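Local coordinates for D-isomer specific 2-hydroxyacid dehydrogenase NAD-binding (Xanthobacter autotrophicus, PDB 4XA8), which acts as a D-isomer specific 2-hydroxyacid dehydrogenase, interconverting 2-hydroxy acids and 2-keto acids with a nicotinamide cofactor, at the interface of chains A and B. Numbering follows the deposited sequence. Chains: chain A/B, D-isomer specific 2-hydroxyacid dehydrogenase NAD-binding.

Contact 1: the interface of chains A and B. Residues chain A 16, 261, 264-266, 273, 282-283; chain B 125, 133-136.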
loop_
_atom_site.group_PDB
_atom_site.type_symbol
_atom_site.label_atom_id
_atom_site.label_comp_id
_atom_site.label_asym_id
_atom_site.label_seq_id
_atom_site.Cartn_x
_atom_site.Cartn_y
_atom_site.Cartn_z
ATOM N N VAL A 16 -23.792 6.168 -0.141
ATOM C CA VAL A 16 -22.352 5.860 -0.239
ATOM C C VAL A 16 -21.922 5.466 -1.671
ATOM O O VAL A 16 -20.824 4.986 -1.870
ATOM C CB VAL A 16 -21.895 4.822 0.835
ATOM C CG1 VAL A 16 -22.147 5.340 2.233
ATOM C CG2 VAL A 16 -22.615 3.491 0.676
ATOM N N PHE A 261 -17.776 2.195 9.123
ATOM C CA PHE A 261 -18.076 2.928 10.353
ATOM C C PHE A 261 -19.459 2.571 10.809
ATOM O O PHE A 261 -20.245 2.078 10.027
ATOM C CB PHE A 261 -17.947 4.438 10.134
ATOM C CG PHE A 261 -16.602 4.820 9.583
ATOM C CD1 PHE A 261 -16.372 4.780 8.235
ATOM C CD2 PHE A 261 -15.553 5.071 10.422
ATOM C CE1 PHE A 261 -15.119 5.075 7.720
ATOM C CE2 PHE A 261 -14.306 5.365 9.932
ATOM C CZ PHE A 261 -14.099 5.362 8.563
ATOM N N GLU A 264 -22.600 5.844 8.230
ATOM C CA GLU A 264 -21.933 6.216 6.964
ATOM C C GLU A 264 -22.856 6.979 6.017
ATOM O O GLU A 264 -24.024 6.587 5.828
ATOM C CB GLU A 264 -21.475 4.948 6.248
ATOM C CG GLU A 264 -20.447 4.124 7.014
ATOM C CD GLU A 264 -20.100 2.825 6.303
ATOM O OE1 GLU A 264 -20.733 2.552 5.264
ATOM O OE2 GLU A 264 -19.229 2.049 6.781
ATOM N N PRO A 265 -22.395 8.049 5.381
ATOM C CA PRO A 265 -21.077 8.639 5.558
ATOM C C PRO A 265 -20.800 9.004 7.029
ATOM O O PRO A 265 -21.717 9.377 7.776
ATOM C CB PRO A 265 -21.133 9.876 4.705
ATOM C CG PRO A 265 -22.305 9.725 3.784
ATOM C CD PRO A 265 -23.222 8.732 4.376
ATOM N N LEU A 266 -19.561 8.893 7.435
ATOM C CA LEU A 266 -19.142 9.216 8.810
ATOM C C LEU A 266 -19.513 10.627 9.217
ATOM O O LEU A 266 -19.117 11.578 8.558
ATOM C CB LEU A 266 -17.638 9.050 8.940
ATOM C CG LEU A 266 -17.026 9.243 10.329
ATOM C CD1 LEU A 266 -17.500 8.212 11.304
ATOM C CD2 LEU A 266 -15.500 9.299 10.255
ATOM N N TRP A 273 -12.080 11.909 12.309
ATOM C CA TRP A 273 -11.607 12.738 11.188
ATOM C C TRP A 273 -10.299 13.484 11.513
ATOM O O TRP A 273 -9.378 13.523 10.687
ATOM C CB TRP A 273 -12.632 13.784 10.751
ATOM C CG TRP A 273 -13.901 13.313 10.128
ATOM C CD1 TRP A 273 -15.134 13.327 10.701
ATOM C CD2 TRP A 273 -14.086 12.805 8.795
ATOM N NE1 TRP A 273 -16.075 12.848 9.817
ATOM C CE2 TRP A 273 -15.453 12.525 8.640
ATOM C CE3 TRP A 273 -13.222 12.574 7.705
ATOM C CZ2 TRP A 273 -15.978 12.041 7.440
ATOM C CZ3 TRP A 273 -13.738 12.059 6.540
ATOM C CH2 TRP A 273 -15.106 11.808 6.413
ATOM N N PRO A 282 -13.350 6.025 2.597
ATOM C CA PRO A 282 -14.792 5.903 2.619
ATOM C C PRO A 282 -15.292 4.725 1.797
ATOM O O PRO A 282 -15.682 4.914 0.641
ATOM C CB PRO A 282 -15.250 7.254 2.035
ATOM C CG PRO A 282 -14.076 7.767 1.268
ATOM C CD PRO A 282 -12.884 6.931 1.541
ATOM N N HIS A 283 -15.310 3.515 2.382
ATOM C CA HIS A 283 -15.810 2.329 1.676
ATOM C C HIS A 283 -15.121 1.964 0.394
ATOM O O HIS A 283 -15.772 1.661 -0.612
ATOM C CB HIS A 283 -17.293 2.529 1.367
ATOM C CG HIS A 283 -18.183 1.890 2.362
ATOM N ND1 HIS A 283 -19.401 1.344 2.022
ATOM C CD2 HIS A 283 -18.018 1.670 3.687
ATOM C CE1 HIS A 283 -19.958 0.828 3.103
ATOM N NE2 HIS A 283 -19.134 1.004 4.124
ATOM N N PHE B 125 -8.187 11.013 -0.914
ATOM C CA PHE B 125 -8.834 10.662 0.351
ATOM C C PHE B 125 -8.148 11.197 1.581
ATOM O O PHE B 125 -8.828 11.589 2.525
ATOM C CB PHE B 125 -9.085 9.150 0.440
ATOM C CG PHE B 125 -10.007 8.670 -0.613
ATOM C CD1 PHE B 125 -11.362 9.035 -0.601
ATOM C CD2 PHE B 125 -9.561 7.892 -1.639
ATOM C CE1 PHE B 125 -12.222 8.590 -1.612
ATOM C CE2 PHE B 125 -10.389 7.480 -2.668
ATOM C CZ PHE B 125 -11.733 7.817 -2.646
ATOM N N ARG B 133 -14.367 15.615 5.186
ATOM C CA ARG B 133 -15.408 15.265 4.217
ATOM C C ARG B 133 -15.248 13.879 3.621
ATOM O O ARG B 133 -14.158 13.394 3.394
ATOM C CB ARG B 133 -15.535 16.332 3.137
ATOM C CG ARG B 133 -14.525 16.238 2.053
ATOM C CD ARG B 133 -14.541 17.430 1.069
ATOM N NE ARG B 133 -13.507 17.074 0.145
ATOM C CZ ARG B 133 -13.645 16.221 -0.859
ATOM N NH1 ARG B 133 -14.849 15.686 -1.224
ATOM N NH2 ARG B 133 -12.566 15.943 -1.529
ATOM N N TRP B 134 -16.395 13.276 3.354
ATOM C CA TRP B 134 -16.521 11.967 2.750
ATOM C C TRP B 134 -16.518 12.159 1.212
ATOM O O TRP B 134 -17.431 12.809 0.650
ATOM C CB TRP B 134 -17.825 11.404 3.245
ATOM C CG TRP B 134 -18.095 10.019 2.822
ATOM C CD1 TRP B 134 -18.646 9.616 1.648
ATOM C CD2 TRP B 134 -17.924 8.842 3.615
ATOM N NE1 TRP B 134 -18.783 8.265 1.623
ATOM C CE2 TRP B 134 -18.349 7.755 2.828
ATOM C CE3 TRP B 134 -17.412 8.598 4.899
ATOM C CZ2 TRP B 134 -18.273 6.444 3.274
ATOM C CZ3 TRP B 134 -17.347 7.276 5.349
ATOM C CH2 TRP B 134 -17.760 6.221 4.548
ATOM N N HIS B 135 -15.447 11.673 0.583
ATOM C CA HIS B 135 -15.181 11.842 -0.833
ATOM C C HIS B 135 -15.760 10.710 -1.668
ATOM O O HIS B 135 -15.639 9.555 -1.297
ATOM C CB HIS B 135 -13.664 11.882 -1.083
ATOM C CG HIS B 135 -13.305 12.285 -2.479
ATOM N ND1 HIS B 135 -13.628 13.502 -2.999
ATOM C CD2 HIS B 135 -12.685 11.614 -3.476
ATOM C CE1 HIS B 135 -13.237 13.577 -4.254
ATOM N NE2 HIS B 135 -12.669 12.440 -4.571
ATOM N N TYR B 136 -16.390 11.060 -2.789
ATOM C CA TYR B 136 -16.928 10.068 -3.768
ATOM C C TYR B 136 -16.068 10.055 -5.068
ATOM O O TYR B 136 -15.894 11.104 -5.705
ATOM C CB TYR B 136 -18.372 10.438 -4.134
ATOM C CG TYR B 136 -19.324 10.464 -2.980
ATOM C CD1 TYR B 136 -19.540 11.616 -2.241
ATOM C CD2 TYR B 136 -20.056 9.328 -2.643
ATOM C CE1 TYR B 136 -20.413 11.626 -1.171
ATOM C CE2 TYR B 136 -20.925 9.323 -1.592
ATOM C CZ TYR B 136 -21.099 10.448 -0.838
ATOM O OH TYR B 136 -21.990 10.397 0.206
HETATM O O HOH W 1 -18.874 6.213 -0.470
HETATM O O HOH W 2 -16.350 6.815 -1.339
#
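The indole of B:Trp134 is inserted between two prolines of chain A that adjoin the catalytic residues of this dehydrogenase family: A:Pro282 precedes the catalytic histidine A:His283, and A:Pro265 follows the catalytic acid A:Glu264. The indole CG stands anti to the backbone N (chi1 -176°), and a chi2 of -84° turns the ring so that each face meets a pyrrolidine. Over one face lies A:Pro282, whose CB is 3.3 Å from the centroid of the six-membered ring, a close CH-pi contact. The opposite face is covered by A:Pro265, which follows a cis peptide bond; its CA sits over the six-membered ring at 3.7 Å from the centroid, while its CB covers the five-membered ring. A:Phe261 closes the far edge, CD1 lying in the indole plane 3.9 Å from CZ3 of B:Trp134. A:Pro282 is itself gripped from two directions, because its CD also reaches CD1 of B:Phe125 at 3.4 Å.

The pyrrole edge is the wet and looser side. There the indole NE1 meets water 1 at 2.9 Å, and this water also contacts the carbonyl O of A:Val16. Water 2, next to it, links the carbonyl oxygens of A:Pro282 and B:His135, so polar contact between the chains here runs through solvent. B:Tyr136 touches A:Val16 more loosely, CE2 to CA at 4.0 Å. An alanine in place of B:Trp134 would probably loosen the interface, since both proline faces would lose their aromatic partner and water 1 its indole donor. Packed on the prolines beside the catalytic pair, the indole may steady those residues and probably helps hold the two subunits together.

Contact 2: the interface of chains A and B. Residues chain A 106, 287-292; chain B 120, 139-141, 144.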
loop_
_atom_site.group_PDB
_atom_site.type_symbol
_atom_site.label_atom_id
_atom_site.label_comp_id
_atom_site.label_asym_id
_atom_site.label_seq_id
_atom_site.Cartn_x
_atom_site.Cartn_y
_atom_site.Cartn_z
ATOM N N MET A 106 -9.784 -7.306 -5.311
ATOM C CA MET A 106 -9.765 -5.924 -4.942
ATOM C C MET A 106 -9.689 -5.714 -3.417
ATOM O O MET A 106 -9.021 -4.819 -2.927
ATOM C CB MET A 106 -11.024 -5.269 -5.491
ATOM C CG MET A 106 -11.089 -3.765 -5.303
ATOM S SD MET A 106 -12.695 -3.110 -5.800
ATOM C CE MET A 106 -12.439 -1.404 -5.380
ATOM N N ILE A 287 -16.024 -1.676 -2.720
ATOM C CA ILE A 287 -16.888 -0.856 -3.600
ATOM C C ILE A 287 -17.447 -1.611 -4.831
ATOM O O ILE A 287 -16.741 -2.310 -5.541
ATOM C CB ILE A 287 -16.198 0.495 -3.975
ATOM C CG1 ILE A 287 -17.235 1.545 -4.425
ATOM C CG2 ILE A 287 -15.142 0.305 -5.032
ATOM C CD1 ILE A 287 -17.744 2.437 -3.295
ATOM N N ALA A 288 -18.760 -1.524 -5.054
ATOM C CA ALA A 288 -19.349 -2.052 -6.281
ATOM C C ALA A 288 -19.072 -1.201 -7.540
ATOM O O ALA A 288 -19.151 0.055 -7.535
ATOM C CB ALA A 288 -20.845 -2.263 -6.096
ATOM N N ILE A 289 -18.762 -1.895 -8.621
ATOM C CA ILE A 289 -18.318 -1.269 -9.873
ATOM C C ILE A 289 -19.446 -1.309 -10.873
ATOM O O ILE A 289 -19.860 -2.390 -11.300
ATOM C CB ILE A 289 -17.145 -2.011 -10.548
ATOM C CG1 ILE A 289 -15.966 -2.238 -9.597
ATOM C CG2 ILE A 289 -16.678 -1.245 -11.801
ATOM C CD1 ILE A 289 -15.314 -0.979 -9.136
ATOM N N PRO A 290 -19.967 -0.152 -11.245
ATOM C CA PRO A 290 -21.187 -0.140 -12.096
ATOM C C PRO A 290 -21.054 -0.904 -13.426
ATOM O O PRO A 290 -21.926 -1.674 -13.779
ATOM C CB PRO A 290 -21.389 1.350 -12.358
ATOM C CG PRO A 290 -20.911 1.979 -11.098
ATOM C CD PRO A 290 -19.724 1.164 -10.623
ATOM N N ARG A 291 -19.929 -0.730 -14.113
ATOM C CA ARG A 291 -19.743 -1.313 -15.436
ATOM C C ARG A 291 -19.798 -2.845 -15.366
ATOM O O ARG A 291 -20.386 -3.487 -16.228
ATOM C CB ARG A 291 -18.414 -0.820 -16.041
ATOM C CG ARG A 291 -18.181 -1.190 -17.492
ATOM C CD ARG A 291 -16.946 -0.496 -18.047
ATOM N NE ARG A 291 -15.837 -0.538 -17.093
ATOM C CZ ARG A 291 -15.088 -1.610 -16.828
ATOM N NH1 ARG A 291 -15.288 -2.766 -17.461
ATOM N NH2 ARG A 291 -14.103 -1.518 -15.930
ATOM N N THR A 292 -19.212 -3.431 -14.331
ATOM C CA THR A 292 -19.113 -4.874 -14.239
ATOM C C THR A 292 -20.298 -5.500 -13.522
ATOM O O THR A 292 -20.574 -6.692 -13.714
ATOM C CB THR A 292 -17.768 -5.279 -13.613
ATOM O OG1 THR A 292 -17.638 -4.768 -12.291
ATOM C CG2 THR A 292 -16.637 -4.711 -14.436
ATOM N N ARG B 120 -5.712 3.595 -6.032
ATOM C CA ARG B 120 -6.959 3.801 -5.270
ATOM C C ARG B 120 -7.212 5.258 -4.907
ATOM O O ARG B 120 -8.174 5.541 -4.221
ATOM C CB ARG B 120 -6.986 2.905 -4.039
ATOM C CG ARG B 120 -6.823 1.412 -4.334
ATOM C CD ARG B 120 -7.791 0.889 -5.365
ATOM N NE ARG B 120 -9.148 1.295 -5.057
ATOM C CZ ARG B 120 -10.010 0.635 -4.268
ATOM N NH1 ARG B 120 -9.702 -0.542 -3.694
ATOM N NH2 ARG B 120 -11.226 1.166 -4.084
ATOM N N PRO B 139 -15.663 4.428 -9.426
ATOM C CA PRO B 139 -14.981 3.162 -9.249
ATOM C C PRO B 139 -14.389 2.688 -10.587
ATOM O O PRO B 139 -14.988 2.941 -11.618
ATOM C CB PRO B 139 -16.126 2.232 -8.780
ATOM C CG PRO B 139 -17.136 3.133 -8.237
ATOM C CD PRO B 139 -17.107 4.286 -9.166
ATOM N N ARG B 140 -13.205 2.104 -10.553
ATOM C CA ARG B 140 -12.520 1.527 -11.738
ATOM C C ARG B 140 -12.005 0.146 -11.356
ATOM O O ARG B 140 -11.609 -0.037 -10.235
ATOM C CB ARG B 140 -11.305 2.400 -12.128
ATOM C CG ARG B 140 -11.502 3.883 -11.836
ATOM C CD ARG B 140 -10.223 4.691 -11.959
ATOM N NE ARG B 140 -9.701 4.599 -13.300
ATOM C CZ ARG B 140 -8.458 4.915 -13.645
ATOM N NH1 ARG B 140 -8.071 4.796 -14.912
ATOM N NH2 ARG B 140 -7.604 5.339 -12.725
ATOM N N THR B 141 -11.966 -0.810 -12.280
ATOM C CA THR B 141 -11.283 -2.087 -12.047
ATOM C C THR B 141 -9.762 -1.906 -12.175
ATOM O O THR B 141 -9.284 -1.007 -12.876
ATOM C CB THR B 141 -11.711 -3.151 -13.080
ATOM O OG1 THR B 141 -11.355 -2.712 -14.399
ATOM C CG2 THR B 141 -13.197 -3.410 -13.037
ATOM N N GLU B 144 -8.426 -1.674 -15.836
ATOM C CA GLU B 144 -8.439 -0.434 -16.562
ATOM C C GLU B 144 -7.243 0.479 -16.226
ATOM O O GLU B 144 -7.032 1.477 -16.887
ATOM C CB GLU B 144 -9.816 0.274 -16.483
ATOM C CG GLU B 144 -10.182 0.993 -15.222
ATOM C CD GLU B 144 -11.673 1.377 -15.197
ATOM O OE1 GLU B 144 -12.566 0.550 -14.887
ATOM O OE2 GLU B 144 -11.925 2.552 -15.470
HETATM O O HOH W 3 -7.849 -2.380 -4.164
#
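In this patch of the subunit interface, charge pairing joins A:Arg291, in the first turn of helix 290-306, to B:Glu144 tip to tip. The arginine starts with CG anti to the backbone N (chi1 -172°) and bends at chi3, bringing NH2 to 2.8 Å from the carboxylate OE1 of B:Glu144 in a salt bridge and hydrogen bond. The guanidinium and carboxylate planes are 55° apart, and OE1 is approached from above the carboxylate plane. That same oxygen accepts the backbone N of B:Thr141 at 3.0 Å, a second bond that fixes the acid's position. B:Arg140 adds positive charge on the other carboxylate oxygen, its NE 3.7 Å from OE2 of B:Glu144; together the two arginines would probably favour the ionised acid.

Apolar packing centres on B:Pro139. A:Ile289 runs antiparallel alongside it and presses CD1 onto the proline CB at 3.3 Å, a snug fit. A:Pro290 lies crosswise to the same ring, while the methyl groups of A:Thr292 and B:Thr141 meet more loosely.

At the other end, the extended A:Met106 points its terminal methyl at the guanidinium of B:Arg120, with CE 3.4 Å from CZ. Water 3 joins the chains beside them, lying in the guanidinium plane 2.7 Å from NH1 of B:Arg120 and 3.0 Å from the carbonyl O of A:Met106.

The C-alpha centres of contact 1 and contact 2 lie about 17 Å apart, and no residue belongs to both. On chain B they draw on neighbouring stretches, 133-136 and 139-141, with B:Glu144 just beyond; B:Phe125 of helix 122-130 adds to contact 1 and B:Arg120 to contact 2. On chain A, 282-283 of contact 1 and 287-292 of contact 2 are separated by a few residues, while A:Met106 of helix 103-119 adds to contact 2. One chain B segment passes along chain A, aromatic insertion giving way to ionic and apolar contacts. Two-fold symmetry repeats both patches, consistent with a dimer not established by structure alone.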